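Local coordinates for protein amorpha-4,11-diene synthase (Artemisia annua, PDB 4GAX) that probably cyclises farnesyl diphosphate as a class I plant sesquiterpene synthase, the crystallised form being an alpha-bisabolol synthase mutant, at residues 128-133 / 169-174; 40-46 / 253-257; 77-81 / 103-107. All blocks are in the same frame, centred on the assembly; numbering follows the deposited sequence.

Contact 1 of 3, residues 128-133 / 169-174; sequences RKQGYF and MRVPGE
R128 reaches from near the C-terminal end of helix 120-129 to E174, forming an end-on bidentate salt bridge within the all-helical N-terminal domain of the terpene synthase fold. The helix closes with a Schellman motif at G131, and the type II turn V171-E174 sets E174 at the N-cap position of helix 175-194. The two side chains come from opposite directions, with guanidinium and carboxylate planes only 20° apart. R128 NH2 donates to E174 OE2 over 2.7 Å in an almost straight bond (174°), R128 NH1 to E174 OE1 over 3.0 Å, and both oxygens offer their syn lone pairs. NH1 has a second acceptor, M169 O at 3.0 Å, which lies close to the guanidinium plane although the nitrogen stands above the carbonyl plane. The extended arginine chain slides past M169, whose folded chain (chi2 and chi3 both -67°) carries CE to 3.8 Å from R128 CB. F133 places CE2 above one guanidinium face and touches the methyls of V171 with CZ; both residues also rest on helix 489-513. A leucine in place of R128 would probably leave the E174 carboxylate without its opposite charge and M169 O without this donor. NH2 of the arginine also bonds V134 O, just beyond the Schellman turn. E174 OE1 is gripped a second time, by V171 N at 2.9 Å, coming from above the carboxylate plane.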
ATOM      1  N   ARG A 128      -6.493   2.711 -16.298  1.00 18.44           N
ATOM      2  CA  ARG A 128      -7.205   2.387 -15.054  1.00 15.88           C
ATOM      3  C   ARG A 128      -6.387   2.757 -13.822  1.00 15.03           C
ATOM      4  O   ARG A 128      -6.937   3.217 -12.834  1.00 18.87           O
ATOM      5  CB  ARG A 128      -7.609   0.897 -15.007  1.00 19.11           C
ATOM      6  CG  ARG A 128      -8.825   0.602 -15.908  1.00 23.86           C
ATOM      7  CD  ARG A 128      -9.580  -0.668 -15.485  1.00 16.99           C
ATOM      8  NE  ARG A 128     -10.822  -0.801 -16.262  1.00 17.64           N
ATOM      9  CZ  ARG A 128     -11.656  -1.830 -16.157  1.00 21.99           C
ATOM     10  NH1 ARG A 128     -11.395  -2.788 -15.280  1.00 18.93           N
ATOM     11  NH2 ARG A 128     -12.739  -1.903 -16.928  1.00 18.10           N
ATOM     12  N   LYS A 129      -5.077   2.559 -13.886  1.00 19.61           N
ATOM     13  CA  LYS A 129      -4.202   2.977 -12.788  1.00 20.18           C
ATOM     14  C   LYS A 129      -4.326   4.490 -12.560  1.00 18.61           C
ATOM     15  O   LYS A 129      -4.245   4.967 -11.429  1.00 22.33           O
ATOM     16  CB  LYS A 129      -2.756   2.583 -13.085  1.00 17.18           C
ATOM     17  CG  LYS A 129      -1.700   3.041 -12.056  1.00 22.03           C
ATOM     18  CD  LYS A 129      -0.314   2.458 -12.412  1.00 27.59           C
ATOM     19  CE  LYS A 129       0.801   3.018 -11.505  1.00 35.13           C
ATOM     20  NZ  LYS A 129       0.304   3.357 -10.143  1.00 39.92           N
ATOM     21  N   GLN A 130      -4.546   5.235 -13.638  1.00 21.39           N
ATOM     22  CA  GLN A 130      -4.670   6.689 -13.573  1.00 17.47           C
ATOM     23  C   GLN A 130      -6.064   7.095 -13.090  1.00 24.57           C
ATOM     24  O   GLN A 130      -6.336   8.271 -12.806  1.00 22.04           O
ATOM     25  CB  GLN A 130      -4.341   7.296 -14.950  1.00 23.56           C
ATOM     26  CG  GLN A 130      -4.152   8.810 -14.987  1.00 26.54           C
ATOM     27  CD  GLN A 130      -2.918   9.292 -14.255  1.00 35.87           C
ATOM     28  OE1 GLN A 130      -2.102   8.493 -13.780  1.00 31.56           O
ATOM     29  NE2 GLN A 130      -2.774  10.617 -14.156  1.00 22.29           N
ATOM     30  N   GLY A 131      -6.951   6.116 -12.958  1.00 23.47           N
ATOM     31  CA  GLY A 131      -8.293   6.404 -12.485  1.00 23.62           C
ATOM     32  C   GLY A 131      -9.326   6.498 -13.599  1.00 22.20           C
ATOM     33  O   GLY A 131     -10.491   6.795 -13.329  1.00 22.47           O
ATOM     34  N   TYR A 132      -8.920   6.275 -14.853  1.00 16.64           N
ATOM     35  CA  TYR A 132      -9.893   6.326 -15.955  1.00 18.44           C
ATOM     36  C   TYR A 132     -10.543   4.955 -16.128  1.00 22.32           C
ATOM     37  O   TYR A 132      -9.863   3.988 -16.471  1.00 22.16           O
ATOM     38  CB  TYR A 132      -9.234   6.724 -17.281  1.00 20.28           C
ATOM     39  CG  TYR A 132      -8.576   8.080 -17.280  1.00 28.78           C
ATOM     40  CD1 TYR A 132      -7.205   8.210 -17.481  1.00 23.28           C
ATOM     41  CD2 TYR A 132      -9.326   9.239 -17.094  1.00 28.72           C
ATOM     42  CE1 TYR A 132      -6.589   9.469 -17.481  1.00 22.22           C
ATOM     43  CE2 TYR A 132      -8.721  10.491 -17.090  1.00 33.74           C
ATOM     44  CZ  TYR A 132      -7.357  10.601 -17.285  1.00 30.18           C
ATOM     45  OH  TYR A 132      -6.761  11.847 -17.294  1.00 27.60           O
ATOM     46  N   PHE A 133     -11.852   4.878 -15.900  1.00 20.66           N
ATOM     47  CA  PHE A 133     -12.581   3.606 -15.942  1.00 25.78           C
ATOM     48  C   PHE A 133     -12.850   3.204 -17.400  1.00 28.77           C
ATOM     49  O   PHE A 133     -13.998   3.074 -17.843  1.00 25.23           O
ATOM     50  CB  PHE A 133     -13.892   3.732 -15.153  1.00 27.11           C
ATOM     51  CG  PHE A 133     -14.478   2.414 -14.693  1.00 30.67           C
ATOM     52  CD1 PHE A 133     -15.409   2.391 -13.655  1.00 27.69           C
ATOM     53  CD2 PHE A 133     -14.121   1.209 -15.293  1.00 27.83           C
ATOM     54  CE1 PHE A 133     -15.973   1.196 -13.226  1.00 32.80           C
ATOM     55  CE2 PHE A 133     -14.687   0.011 -14.869  1.00 24.44           C
ATOM     56  CZ  PHE A 133     -15.612   0.005 -13.837  1.00 23.60           C
ATOM     57  N   MET A 169      -6.420  -5.388 -12.986  1.00 19.92           N
ATOM     58  CA  MET A 169      -7.221  -4.176 -12.824  1.00 17.97           C
ATOM     59  C   MET A 169      -8.693  -4.444 -13.028  1.00 18.26           C
ATOM     60  O   MET A 169      -9.482  -3.502 -13.101  1.00 16.43           O
ATOM     61  CB  MET A 169      -6.820  -3.092 -13.844  1.00 21.07           C
ATOM     62  CG  MET A 169      -5.330  -2.925 -14.036  1.00 26.76           C
ATOM     63  SD  MET A 169      -4.515  -2.282 -12.572  1.00 28.27           S
ATOM     64  CE  MET A 169      -5.195  -0.637 -12.470  1.00 19.73           C
ATOM     65  N   ARG A 170      -9.076  -5.706 -13.146  1.00 21.24           N
ATOM     66  CA  ARG A 170     -10.459  -6.011 -13.495  1.00 16.18           C
ATOM     67  C   ARG A 170     -11.397  -5.775 -12.325  1.00 22.94           C
ATOM     68  O   ARG A 170     -10.987  -5.863 -11.152  1.00 19.66           O
ATOM     69  CB  ARG A 170     -10.595  -7.455 -13.980  1.00 18.94           C
ATOM     70  CG  ARG A 170     -10.506  -8.499 -12.892  1.00 17.33           C
ATOM     71  CD  ARG A 170     -10.262  -9.889 -13.527  1.00 22.25           C
ATOM     72  NE  ARG A 170     -10.138 -10.953 -12.534  1.00 22.26           N
ATOM     73  CZ  ARG A 170      -9.051 -11.181 -11.796  1.00 26.37           C
ATOM     74  NH1 ARG A 170      -7.986 -10.403 -11.912  1.00 23.18           N
ATOM     75  NH2 ARG A 170      -9.040 -12.183 -10.921  1.00 26.36           N
ATOM     76  N   VAL A 171     -12.651  -5.465 -12.651  1.00 19.79           N
ATOM     77  CA  VAL A 171     -13.715  -5.342 -11.650  1.00 19.49           C
ATOM     78  C   VAL A 171     -14.645  -6.565 -11.777  1.00 23.01           C
ATOM     79  O   VAL A 171     -14.429  -7.410 -12.663  1.00 19.28           O
ATOM     80  CB  VAL A 171     -14.454  -3.988 -11.816  1.00 19.64           C
ATOM     81  CG1 VAL A 171     -13.424  -2.837 -11.890  1.00 17.62           C
ATOM     82  CG2 VAL A 171     -15.337  -3.995 -13.074  1.00 25.12           C
ATOM     83  N   PRO A 172     -15.640  -6.704 -10.879  1.00 23.21           N
ATOM     84  CA  PRO A 172     -16.476  -7.908 -10.998  1.00 26.19           C
ATOM     85  C   PRO A 172     -17.270  -7.946 -12.299  1.00 24.63           C
ATOM     86  O   PRO A 172     -17.763  -6.914 -12.754  1.00 24.67           O
ATOM     87  CB  PRO A 172     -17.438  -7.789  -9.813  1.00 29.06           C
ATOM     88  CG  PRO A 172     -16.657  -7.003  -8.798  1.00 25.54           C
ATOM     89  CD  PRO A 172     -15.896  -5.986  -9.617  1.00 24.88           C
ATOM     90  N   GLY A 173     -17.369  -9.128 -12.896  1.00 27.89           N
ATOM     91  CA  GLY A 173     -18.211  -9.330 -14.060  1.00 24.45           C
ATOM     92  C   GLY A 173     -17.499  -9.155 -15.389  1.00 31.42           C
ATOM     93  O   GLY A 173     -18.124  -9.305 -16.437  1.00 27.97           O
ATOM     94  N   GLU A 174     -16.201  -8.853 -15.370  1.00 22.96           N
ATOM     95  CA  GLU A 174     -15.475  -8.684 -16.631  1.00 25.52           C
ATOM     96  C   GLU A 174     -14.910 -10.013 -17.126  1.00 27.84           C
ATOM     97  O   GLU A 174     -13.744 -10.342 -16.886  1.00 23.30           O
ATOM     98  CB  GLU A 174     -14.407  -7.585 -16.501  1.00 21.52           C
ATOM     99  CG  GLU A 174     -15.074  -6.220 -16.275  1.00 27.89           C
ATOM    100  CD  GLU A 174     -14.103  -5.076 -16.098  1.00 28.33           C
ATOM    101  OE1 GLU A 174     -13.010  -5.281 -15.516  1.00 19.33           O
ATOM    102  OE2 GLU A 174     -14.446  -3.952 -16.532  1.00 27.65           O
TER

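Contact 2 of 3, residues 40-46 / 253-257; sequences QFLIVDN and SLHRE
One water molecule is gripped three ways where F41 and R256 meet: it donates to F41 O and to R256 O, each 2.7 Å from its oxygen, and accepts from R256 NE over a longer 3.2 Å. The arginine is able to bring NE to the same water that its own carbonyl binds because its chain coils back on itself, with chi2 -71° and chi3 -68°. Folded in this way, R256 lies against the loop instead of extending from helix 238-269, and NH1 ends on L557 O near the C-terminus of the chain.

Its flat group sits between two residues of 40-46. On one face is the rim of the F41 ring, CD1 lying 3.5 Å above the guanidinium plane; the two planes are 89° apart, and R256 NE is at the ring edge, so the arginine meets the side of the phenyl ring and not its pi face. One face of that ring is instead covered by CG of the neighbouring Q40. Over the opposite face of the guanidinium, more loosely and off-centre, stands N46 OD1. V44 crosses the arginine chain with CG2, 3.5 Å from R256 CB.

One turn earlier on the helix, N46 ND2 donates over 2.9 Å to S253 OG, which lies off the N46 amide plane; V44 and N46 are poorly ordered, so this end of the loop is defined less firmly. Earlier in the loop, L42 O bonds S260 OG, about one turn beyond R256 on the helix. An irregular N-terminal segment laid along a long helix, ahead of the first helix of the N-terminal domain, is consistent with plant sesquiterpene synthases, in which the N-terminal segment runs over the catalytic alpha-helical domain.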
ATOM      1  N   GLN A  40      21.044  -0.237  14.155  1.00 37.73           N
ATOM      2  CA  GLN A  40      21.605   0.067  12.835  1.00 42.08           C
ATOM      3  C   GLN A  40      20.943   1.258  12.128  1.00 36.88           C
ATOM      4  O   GLN A  40      21.542   1.880  11.238  1.00 38.07           O
ATOM      5  CB  GLN A  40      21.562  -1.169  11.926  1.00 41.22           C
ATOM      6  CG  GLN A  40      20.188  -1.481  11.337  1.00 40.93           C
ATOM      7  CD  GLN A  40      20.183  -2.767  10.515  1.00 43.91           C
ATOM      8  OE1 GLN A  40      19.934  -3.857  11.039  1.00 47.02           O
ATOM      9  NE2 GLN A  40      20.455  -2.642   9.222  1.00 34.30           N
ATOM     10  N   PHE A  41      19.713   1.579  12.516  1.00 32.04           N
ATOM     11  CA  PHE A  41      19.002   2.680  11.872  1.00 33.27           C
ATOM     12  C   PHE A  41      19.000   3.966  12.692  1.00 32.97           C
ATOM     13  O   PHE A  41      18.490   4.988  12.228  1.00 27.85           O
ATOM     14  CB  PHE A  41      17.547   2.292  11.565  1.00 30.72           C
ATOM     15  CG  PHE A  41      17.404   1.126  10.619  1.00 33.10           C
ATOM     16  CD1 PHE A  41      17.830   1.226   9.297  1.00 27.68           C
ATOM     17  CD2 PHE A  41      16.805  -0.058  11.042  1.00 26.12           C
ATOM     18  CE1 PHE A  41      17.677   0.155   8.414  1.00 29.25           C
ATOM     19  CE2 PHE A  41      16.656  -1.130  10.174  1.00 30.23           C
ATOM     20  CZ  PHE A  41      17.086  -1.024   8.853  1.00 34.20           C
ATOM     21  N   LEU A  42      19.553   3.920  13.902  1.00 32.75           N
ATOM     22  CA  LEU A  42      19.464   5.053  14.832  1.00 30.99           C
ATOM     23  C   LEU A  42      20.190   6.296  14.305  1.00 39.76           C
ATOM     24  O   LEU A  42      19.623   7.391  14.239  1.00 35.08           O
ATOM     25  CB  LEU A  42      20.013   4.656  16.212  1.00 44.42           C
ATOM     26  CG  LEU A  42      19.662   5.541  17.417  1.00 58.36           C
ATOM     27  CD1 LEU A  42      20.695   6.635  17.650  1.00 66.10           C
ATOM     28  CD2 LEU A  42      18.267   6.150  17.279  1.00 52.77           C
ATOM     29  N   ILE A  43      21.453   6.110  13.943  1.00 33.17           N
ATOM     30  CA  ILE A  43      22.251   7.163  13.339  1.00 38.95           C
ATOM     31  C   ILE A  43      22.502   6.777  11.890  1.00 52.60           C
ATOM     32  O   ILE A  43      22.894   5.639  11.600  1.00 60.48           O
ATOM     33  CB  ILE A  43      23.613   7.329  14.053  1.00 42.59           C
ATOM     34  CG1 ILE A  43      23.407   7.678  15.533  1.00 47.53           C
ATOM     35  CG2 ILE A  43      24.452   8.398  13.358  1.00 46.71           C
ATOM     36  CD1 ILE A  43      22.723   9.018  15.764  1.00 47.01           C
ATOM     37  N   VAL A  44      22.267   7.714  10.978  1.00 63.69           N
ATOM     38  CA  VAL A  44      22.545   7.459   9.571  1.00 69.21           C
ATOM     39  C   VAL A  44      23.801   8.198   9.111  1.00 73.67           C
ATOM     40  O   VAL A  44      24.007   9.373   9.432  1.00 71.06           O
ATOM     41  CB  VAL A  44      21.314   7.750   8.675  1.00 92.89           C
ATOM     42  CG1 VAL A  44      21.675   8.611   7.472  1.00 89.63           C
ATOM     43  CG2 VAL A  44      20.694   6.446   8.230  1.00 94.60           C
ATOM     44  N   ASP A  45      24.653   7.478   8.387  1.00 73.99           N
ATOM     45  CA  ASP A  45      25.903   8.031   7.895  1.00 81.94           C
ATOM     46  C   ASP A  45      25.840   8.108   6.380  1.00 81.87           C
ATOM     47  O   ASP A  45      26.875   8.112   5.715  1.00 84.23           O
ATOM     48  CB  ASP A  45      27.073   7.134   8.317  1.00 90.80           C
ATOM     49  CG  ASP A  45      28.361   7.911   8.544  1.00 95.80           C
ATOM     50  OD1 ASP A  45      28.624   8.298   9.703  1.00101.39           O
ATOM     51  OD2 ASP A  45      29.115   8.124   7.572  1.00 93.32           O
ATOM     52  N   ASN A  46      24.622   8.162   5.843  1.00 81.97           N
ATOM     53  CA  ASN A  46      24.417   8.118   4.396  1.00 85.03           C
ATOM     54  C   ASN A  46      25.319   9.100   3.641  1.00 92.92           C
ATOM     55  O   ASN A  46      25.386  10.292   3.968  1.00 89.38           O
ATOM     56  CB  ASN A  46      22.928   8.243   4.039  1.00 78.84           C
ATOM     57  CG  ASN A  46      22.190   6.911   4.162  1.00 63.49           C
ATOM     58  OD1 ASN A  46      22.044   6.361   5.262  1.00 60.10           O
ATOM     59  ND2 ASN A  46      21.725   6.386   3.026  1.00 50.51           N
ATOM     60  N   SER A 253      18.259   7.280   0.881  1.00 17.88           N
ATOM     61  CA  SER A 253      18.920   8.059   1.932  1.00 26.13           C
ATOM     62  C   SER A 253      17.901   8.866   2.730  1.00 27.96           C
ATOM     63  O   SER A 253      18.012   8.982   3.948  1.00 25.65           O
ATOM     64  CB  SER A 253      19.995   8.993   1.355  1.00 27.14           C
ATOM     65  OG  SER A 253      21.111   8.245   0.931  1.00 37.79           O
ATOM     66  N   LEU A 254      16.903   9.410   2.042  1.00 21.89           N
ATOM     67  CA  LEU A 254      15.862  10.188   2.709  1.00 18.75           C
ATOM     68  C   LEU A 254      15.054   9.282   3.633  1.00 22.25           C
ATOM     69  O   LEU A 254      14.778   9.639   4.779  1.00 22.64           O
ATOM     70  CB  LEU A 254      14.945  10.857   1.678  1.00 22.34           C
ATOM     71  CG  LEU A 254      13.708  11.531   2.277  1.00 27.29           C
ATOM     72  CD1 LEU A 254      14.079  12.750   3.144  1.00 28.61           C
ATOM     73  CD2 LEU A 254      12.728  11.932   1.188  1.00 24.27           C
ATOM     74  N   HIS A 255      14.687   8.100   3.140  1.00 20.41           N
ATOM     75  CA  HIS A 255      13.953   7.132   3.959  1.00 17.98           C
ATOM     76  C   HIS A 255      14.760   6.782   5.190  1.00 20.54           C
ATOM     77  O   HIS A 255      14.206   6.657   6.283  1.00 23.54           O
ATOM     78  CB  HIS A 255      13.648   5.855   3.170  1.00 16.35           C
ATOM     79  CG  HIS A 255      12.725   6.070   2.012  1.00 17.01           C
ATOM     80  ND1 HIS A 255      12.706   5.248   0.907  1.00 19.19           N
ATOM     81  CD2 HIS A 255      11.779   7.018   1.796  1.00 15.53           C
ATOM     82  CE1 HIS A 255      11.790   5.680   0.054  1.00 20.48           C
ATOM     83  NE2 HIS A 255      11.212   6.748   0.568  1.00 18.04           N
ATOM     84  N   ARG A 256      16.069   6.624   5.014  1.00 19.43           N
ATOM     85  CA  ARG A 256      16.925   6.302   6.138  1.00 21.06           C
ATOM     86  C   ARG A 256      16.976   7.446   7.148  1.00 20.96           C
ATOM     87  O   ARG A 256      17.060   7.198   8.360  1.00 24.04           O
ATOM     88  CB  ARG A 256      18.329   5.916   5.664  1.00 24.12           C
ATOM     89  CG  ARG A 256      18.395   4.514   5.084  1.00 23.11           C
ATOM     90  CD  ARG A 256      18.251   3.454   6.173  1.00 37.21           C
ATOM     91  NE  ARG A 256      19.410   3.441   7.067  1.00 45.52           N
ATOM     92  CZ  ARG A 256      20.464   2.634   6.939  1.00 43.42           C
ATOM     93  NH1 ARG A 256      20.520   1.748   5.955  1.00 30.88           N
ATOM     94  NH2 ARG A 256      21.463   2.710   7.814  1.00 50.05           N
ATOM     95  N   GLU A 257      16.941   8.685   6.661  1.00 20.88           N
ATOM     96  CA  GLU A 257      16.889   9.858   7.559  1.00 25.67           C
ATOM     97  C   GLU A 257      15.598   9.872   8.387  1.00 26.04           C
ATOM     98  O   GLU A 257      15.623  10.159   9.590  1.00 23.32           O
ATOM     99  CB  GLU A 257      16.999  11.176   6.765  1.00 34.82           C
ATOM    100  CG  GLU A 257      18.327  11.368   6.025  1.00 39.68           C
ATOM    101  CD  GLU A 257      18.417  12.720   5.299  1.00 60.74           C
ATOM    102  OE1 GLU A 257      17.366  13.240   4.858  1.00 67.48           O
ATOM    103  OE2 GLU A 257      19.538  13.267   5.179  1.00 62.70           O
TER
HETATM  104  O   HOH W   1      18.201   5.042   9.509  1.00 32.07           O

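Contact 3 of 3, residues 77-81 / 103-107; sequences HANLL and ALQHI
I107 pushes its terminal methyl over the imidazole of H77, and this CH-pi contact lies in the packing of helix 77-89 against helix 97-111. CD1 of I107 stands over one face of the H77 ring, 4.1 Å from its centroid. The isoleucine reaches it with CG1 beside the backbone N (chi1 -65°) and CD1 turned again (chi2 -57°), while the two side chains slide past each other in opposite directions. H77 is fixed in rotation by bonds at both nitrogens, ND1 to Y111 OH and NE2 to L71 O. H106 comes across at about a right angle and brings CE1 to within 4.1 Å of CE1 of H77.

Further along, the leucines do the work with their branches. L80 CD2 touches both A103 CB, at 4.3 Å, and I107 CD1, at 4.2 Å; L81 CD2 meets L104 CD2 at 4.0 Å and also approaches I107 CG1. I107 is thus wedged among H77, L80 and L81. The local axes stay 11.3 Å apart, a separation bridged by side chains. Helix 52-71 covers L80, and W123 of helix 120-129 packs on L81 and I107. The segments 77-81 and 103-107 cross at 139° between their N-to-C directions, inclined well away from strictly antiparallel, a pairing of successive helices consistent with the alpha-barrel N-terminal domain of plant terpene synthases.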
ATOM      1  N   HIS A  77       2.513   7.310 -29.956  1.00 24.65           N
ATOM      2  CA  HIS A  77       1.786   7.231 -28.689  1.00 27.01           C
ATOM      3  C   HIS A  77       1.918   5.888 -27.975  1.00 27.22           C
ATOM      4  O   HIS A  77       1.960   5.850 -26.749  1.00 23.49           O
ATOM      5  CB  HIS A  77       0.330   7.642 -28.848  1.00 25.50           C
ATOM      6  CG  HIS A  77       0.149   9.116 -29.028  1.00 26.92           C
ATOM      7  ND1 HIS A  77      -1.073   9.685 -29.323  1.00 26.15           N
ATOM      8  CD2 HIS A  77       1.034  10.140 -28.955  1.00 21.54           C
ATOM      9  CE1 HIS A  77      -0.932  11.002 -29.410  1.00 28.35           C
ATOM     10  NE2 HIS A  77       0.331  11.299 -29.195  1.00 27.21           N
ATOM     11  N   ALA A  78       1.993   4.795 -28.728  1.00 20.87           N
ATOM     12  CA  ALA A  78       2.219   3.497 -28.108  1.00 23.14           C
ATOM     13  C   ALA A  78       3.582   3.499 -27.411  1.00 25.56           C
ATOM     14  O   ALA A  78       3.739   2.972 -26.305  1.00 27.03           O
ATOM     15  CB  ALA A  78       2.140   2.379 -29.160  1.00 20.76           C
ATOM     16  N   ASN A  79       4.576   4.096 -28.062  1.00 23.52           N
ATOM     17  CA  ASN A  79       5.901   4.190 -27.455  1.00 16.48           C
ATOM     18  C   ASN A  79       5.881   5.093 -26.229  1.00 21.40           C
ATOM     19  O   ASN A  79       6.661   4.901 -25.296  1.00 24.93           O
ATOM     20  CB  ASN A  79       6.942   4.689 -28.467  1.00 24.43           C
ATOM     21  CG  ASN A  79       7.266   3.650 -29.540  1.00 40.86           C
ATOM     22  OD1 ASN A  79       6.656   2.581 -29.596  1.00 45.34           O
ATOM     23  ND2 ASN A  79       8.229   3.968 -30.397  1.00 43.37           N
ATOM     24  N   LEU A  80       5.003   6.091 -26.239  1.00 21.05           N
ATOM     25  CA  LEU A  80       4.872   6.975 -25.083  1.00 22.80           C
ATOM     26  C   LEU A  80       4.348   6.202 -23.876  1.00 25.87           C
ATOM     27  O   LEU A  80       4.842   6.362 -22.737  1.00 19.85           O
ATOM     28  CB  LEU A  80       3.955   8.160 -25.416  1.00 17.81           C
ATOM     29  CG  LEU A  80       3.509   9.089 -24.267  1.00 23.68           C
ATOM     30  CD1 LEU A  80       4.665   9.770 -23.559  1.00 25.45           C
ATOM     31  CD2 LEU A  80       2.573  10.146 -24.799  1.00 25.42           C
ATOM     32  N   LEU A  81       3.356   5.349 -24.114  1.00 20.95           N
ATOM     33  CA  LEU A  81       2.803   4.544 -23.026  1.00 20.84           C
ATOM     34  C   LEU A  81       3.877   3.644 -22.457  1.00 22.19           C
ATOM     35  O   LEU A  81       3.950   3.459 -21.248  1.00 17.92           O
ATOM     36  CB  LEU A  81       1.618   3.697 -23.501  1.00 20.54           C
ATOM     37  CG  LEU A  81       0.350   4.482 -23.847  1.00 23.01           C
ATOM     38  CD1 LEU A  81      -0.724   3.506 -24.310  1.00 23.71           C
ATOM     39  CD2 LEU A  81      -0.130   5.256 -22.622  1.00 19.10           C
ATOM     40  N   ALA A 103       0.357  13.683 -20.027  1.00 20.96           N
ATOM     41  CA  ALA A 103       0.452  12.713 -21.120  1.00 26.25           C
ATOM     42  C   ALA A 103      -0.743  11.765 -21.125  1.00 22.39           C
ATOM     43  O   ALA A 103      -1.394  11.590 -22.149  1.00 21.96           O
ATOM     44  CB  ALA A 103       1.753  11.908 -20.995  1.00 25.15           C
ATOM     45  N   LEU A 104      -1.024  11.156 -19.974  1.00 19.40           N
ATOM     46  CA  LEU A 104      -2.148  10.225 -19.864  1.00 16.67           C
ATOM     47  C   LEU A 104      -3.487  10.919 -20.071  1.00 19.29           C
ATOM     48  O   LEU A 104      -4.414  10.334 -20.651  1.00 21.76           O
ATOM     49  CB  LEU A 104      -2.114   9.488 -18.525  1.00 15.88           C
ATOM     50  CG  LEU A 104      -0.879   8.597 -18.344  1.00 23.94           C
ATOM     51  CD1 LEU A 104      -0.948   7.868 -17.002  1.00 26.04           C
ATOM     52  CD2 LEU A 104      -0.736   7.585 -19.482  1.00 21.10           C
ATOM     53  N   GLN A 105      -3.584  12.173 -19.625  1.00 21.08           N
ATOM     54  CA  GLN A 105      -4.786  12.968 -19.861  1.00 23.54           C
ATOM     55  C   GLN A 105      -5.000  13.133 -21.354  1.00 27.58           C
ATOM     56  O   GLN A 105      -6.122  12.991 -21.871  1.00 20.31           O
ATOM     57  CB  GLN A 105      -4.645  14.353 -19.229  1.00 20.28           C
ATOM     58  CG  GLN A 105      -5.873  15.233 -19.382  1.00 20.17           C
ATOM     59  CD  GLN A 105      -5.590  16.675 -18.996  1.00 29.67           C
ATOM     60  OE1 GLN A 105      -4.510  17.198 -19.284  1.00 31.37           O
ATOM     61  NE2 GLN A 105      -6.557  17.328 -18.329  1.00 25.25           N
ATOM     62  N   HIS A 106      -3.911  13.444 -22.049  1.00 21.20           N
ATOM     63  CA  HIS A 106      -3.978  13.684 -23.485  1.00 25.47           C
ATOM     64  C   HIS A 106      -4.304  12.394 -24.236  1.00 24.97           C
ATOM     65  O   HIS A 106      -5.047  12.405 -25.229  1.00 21.20           O
ATOM     66  CB  HIS A 106      -2.658  14.261 -23.977  1.00 21.80           C
ATOM     67  CG  HIS A 106      -2.672  14.622 -25.427  1.00 26.46           C
ATOM     68  ND1 HIS A 106      -2.092  13.825 -26.395  1.00 37.00           N
ATOM     69  CD2 HIS A 106      -3.202  15.679 -26.073  1.00 28.54           C
ATOM     70  CE1 HIS A 106      -2.262  14.388 -27.576  1.00 35.28           C
ATOM     71  NE2 HIS A 106      -2.931  15.513 -27.415  1.00 35.37           N
ATOM     72  N   ILE A 107      -3.745  11.284 -23.766  1.00 20.76           N
ATOM     73  CA  ILE A 107      -4.058   9.970 -24.342  1.00 25.52           C
ATOM     74  C   ILE A 107      -5.539   9.655 -24.150  1.00 26.98           C
ATOM     75  O   ILE A 107      -6.226   9.204 -25.082  1.00 24.95           O
ATOM     76  CB  ILE A 107      -3.220   8.843 -23.694  1.00 24.73           C
ATOM     77  CG1 ILE A 107      -1.736   9.028 -24.013  1.00 30.51           C
ATOM     78  CG2 ILE A 107      -3.660   7.466 -24.222  1.00 23.76           C
ATOM     79  CD1 ILE A 107      -1.451   9.081 -25.500  1.00 33.93           C
TER

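In the fold
Contacts 1 and 3 belong to the N-terminal helical domain, with centres 18 Å apart on the same side of the chain's centre. Along the chain contact 3 closes before contact 1 opens, and they touch directly: Y132 and Q130 pack on Q105 and L104 of helix 97-111. Contact 2 lies apart, its centre 38 Å from either of the others and across the chain's centre from contact 1. Joining residues more than 200 positions apart, it closes a long loop inside which both other contacts are nested. Thus contact 3 packs helix 97-111 on helix 77-89, contact 1 ties the end of helix 120-129 to the loop before helix 175-194, and contact 2 fastens the N-terminal segment onto helix 238-269.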